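Local coordinates for niemann-Pick type C2 protein (PDB 3WEB) that binds oleic acid inside an immunoglobulin-like beta-sandwich and probably carries such lipids as semiochemicals in the chemical communication of worker ants, at residues W112-E117 with K121-K126. Residues are numbered along the deposited sequence; the frame is centred on the assembly and turned at random.
With OLA (oleic acid), chain B.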
# COMPACT_ATOMS: atom_id res chain seq x y z
N TRP A 112 1.68 -4.96 0.55
CA TRP A 112 1.79 -3.63 1.13
C TRP A 112 0.98 -3.60 2.41
O TRP A 112 -0.22 -3.91 2.40
CB TRP A 112 1.27 -2.61 0.11
CG TRP A 112 1.19 -1.19 0.57
CD1 TRP A 112 2.13 -0.49 1.29
CD2 TRP A 112 0.13 -0.27 0.30
NE1 TRP A 112 1.70 0.79 1.50
CE2 TRP A 112 0.48 0.96 0.90
CE3 TRP A 112 -1.09 -0.37 -0.39
CZ2 TRP A 112 -0.35 2.09 0.84
CZ3 TRP A 112 -1.92 0.76 -0.46
CH2 TRP A 112 -1.54 1.98 0.16
N GLU A 113 1.65 -3.24 3.51
CA GLU A 113 1.04 -3.28 4.83
C GLU A 113 1.12 -1.95 5.56
O GLU A 113 2.08 -1.20 5.41
CB GLU A 113 1.73 -4.33 5.72
CG GLU A 113 1.92 -5.71 5.09
CD GLU A 113 2.59 -6.70 6.03
OE1 GLU A 113 3.23 -6.26 7.01
OE2 GLU A 113 2.47 -7.92 5.78
N PHE A 114 0.08 -1.66 6.35
CA PHE A 114 0.15 -0.61 7.36
C PHE A 114 0.13 -1.31 8.71
O PHE A 114 -0.76 -2.12 8.98
CB PHE A 114 -1.07 0.32 7.29
CG PHE A 114 -0.97 1.44 6.28
CD1 PHE A 114 0.06 1.50 5.35
CD2 PHE A 114 -1.93 2.44 6.27
CE1 PHE A 114 0.14 2.54 4.43
CE2 PHE A 114 -1.86 3.49 5.35
CZ PHE A 114 -0.83 3.54 4.43
N ARG A 115 1.11 -1.00 9.54
CA ARG A 115 1.14 -1.51 10.90
C ARG A 115 0.99 -0.38 11.91
O ARG A 115 1.35 0.78 11.63
CB ARG A 115 2.45 -2.27 11.15
CG ARG A 115 2.62 -3.48 10.25
CD ARG A 115 3.96 -4.14 10.49
NE ARG A 115 4.17 -5.28 9.60
CZ ARG A 115 5.27 -6.03 9.60
NH1 ARG A 115 6.26 -5.78 10.46
NH2 ARG A 115 5.39 -7.03 8.74
N ASN A 116 0.48 -0.70 13.09
CA ASN A 116 0.45 0.27 14.16
C ASN A 116 1.77 0.26 14.94
O ASN A 116 2.71 -0.47 14.60
CB ASN A 116 -0.75 0.06 15.09
CG ASN A 116 -0.67 -1.25 15.87
OD1 ASN A 116 0.34 -1.96 15.84
ND2 ASN A 116 -1.74 -1.56 16.59
N GLU A 117 1.81 1.07 15.99
CA GLU A 117 2.97 1.23 16.86
C GLU A 117 3.39 -0.07 17.55
O GLU A 117 4.54 -0.20 18.01
CB GLU A 117 2.68 2.32 17.91
CG GLU A 117 1.57 2.01 18.91
CD GLU A 117 0.16 2.32 18.42
OE1 GLU A 117 -0.02 2.78 17.27
OE2 GLU A 117 -0.80 2.11 19.21
N LYS A 121 -0.71 -5.64 12.19
CA LYS A 121 -1.17 -5.25 10.85
C LYS A 121 -2.58 -4.67 10.86
O LYS A 121 -3.54 -5.36 11.22
CB LYS A 121 -1.08 -6.41 9.86
CG LYS A 121 0.36 -6.84 9.57
CD LYS A 121 0.43 -8.10 8.71
CE LYS A 121 1.80 -8.73 8.86
NZ LYS A 121 2.10 -9.71 7.78
N ILE A 122 -2.67 -3.39 10.47
CA ILE A 122 -3.96 -2.73 10.24
C ILE A 122 -4.49 -3.17 8.89
O ILE A 122 -5.67 -3.51 8.75
CB ILE A 122 -3.82 -1.19 10.25
CG1 ILE A 122 -3.11 -0.71 11.52
CG2 ILE A 122 -5.19 -0.53 10.12
CD1 ILE A 122 -2.51 0.68 11.39
N THR A 123 -3.61 -3.16 7.88
CA THR A 123 -3.96 -3.61 6.53
C THR A 123 -2.85 -4.44 5.93
O THR A 123 -1.68 -4.23 6.25
CB THR A 123 -4.18 -2.42 5.58
OG1 THR A 123 -2.99 -1.62 5.53
CG2 THR A 123 -5.34 -1.56 6.05
N CYS A 124 -3.23 -5.36 5.05
CA CYS A 124 -2.27 -6.09 4.21
C CYS A 124 -2.93 -6.29 2.86
O CYS A 124 -3.94 -6.99 2.76
CB CYS A 124 -1.93 -7.44 4.83
SG CYS A 124 -0.51 -8.27 4.08
N VAL A 125 -2.34 -5.67 1.84
CA VAL A 125 -2.85 -5.69 0.47
C VAL A 125 -1.86 -6.45 -0.39
O VAL A 125 -0.66 -6.22 -0.30
CB VAL A 125 -2.99 -4.26 -0.09
CG1 VAL A 125 -3.52 -4.29 -1.52
CG2 VAL A 125 -3.90 -3.41 0.81
N LYS A 126 -2.37 -7.37 -1.22
CA LYS A 126 -1.53 -8.14 -2.12
C LYS A 126 -2.11 -8.08 -3.53
O LYS A 126 -3.30 -8.33 -3.73
CB LYS A 126 -1.44 -9.59 -1.65
CG LYS A 126 -0.55 -10.49 -2.49
CD LYS A 126 -0.71 -11.92 -2.01
CE LYS A 126 0.47 -12.79 -2.40
NZ LYS A 126 0.15 -14.20 -2.04
C1 OLA B . 7.19 5.89 -0.35
O1 OLA B . 6.93 5.95 0.87
O2 OLA B . 8.34 5.69 -0.80
C2 OLA B . 6.06 6.08 -1.34
C3 OLA B . 5.83 4.80 -2.15
C4 OLA B . 4.35 4.42 -2.18
C5 OLA B . 4.09 3.12 -1.43
C6 OLA B . 2.81 2.44 -1.91
C7 OLA B . 3.15 1.14 -2.62
C8 OLA B . 1.92 0.35 -3.04
C9 OLA B . 1.34 0.89 -4.33
C10 OLA B . 1.76 0.53 -5.55
C11 OLA B . 2.86 -0.48 -5.80
C12 OLA B . 3.66 -0.07 -7.03
C13 OLA B . 5.15 -0.24 -6.79
C14 OLA B . 5.94 0.45 -7.89
C15 OLA B . 7.33 -0.16 -8.05
C16 OLA B . 8.41 0.79 -7.55
C17 OLA B . 9.21 1.37 -8.71
C18 OLA B . 10.65 1.63 -8.32
O HOH W 1 -1.80 -1.66 3.06
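The E113 and K121 side chains meet diagonally across a beta hairpin of the immunoglobulin-like sandwich, between strands 107-116 and 121-131, the second broken by a classic beta bulge. I122 and T123 both stand opposite F114, and F114 O accepts both backbone amides, I122 N at 2.7 Å and T123 N at 3.2 Å. Beyond the bulge, W112 and V125 form a hydrogen-bonded pair.

One face of the hairpin carries charge. The E113 carboxylate divides its oxygens between two cations: OE2 takes K121 NZ at 2.7 Å on its syn side, 33° out of the carboxylate plane, while OE1 is gripped side-on by NE and NH2 of R115, both at 2.9 Å from that single atom. R115 and K121 run side by side in the same direction, and both ends converge on the E113 carboxylate, a three-residue salt-bridge network. R115 NH1 turns instead to D119 in the connecting turn. C124, the residue paired with E113, is disulfide-bonded to C6 and packs its SG against E113 CG.

The other face looks into the sandwich. Here the T123 hydroxyl sits between its own backbone N and carbonyl carbon (chi1 59°), which places OG1 beside F114 CB; F114 N donates chiefly to T123 O (3.1 Å) and only weakly to OG1. The F114 ring continues inward to edge-to-face contacts with Y93 and F42. W112 swings CG anti to its backbone N (chi1 175°), and its indole lies between a water on one face and the oleic acid chain on the other, so the ring lines the oleic acid site. That water donates to W112 O and also hydrogen-bonds T123 OG1, while oleic acid C8 rests 3.8 Å from W112 CD2.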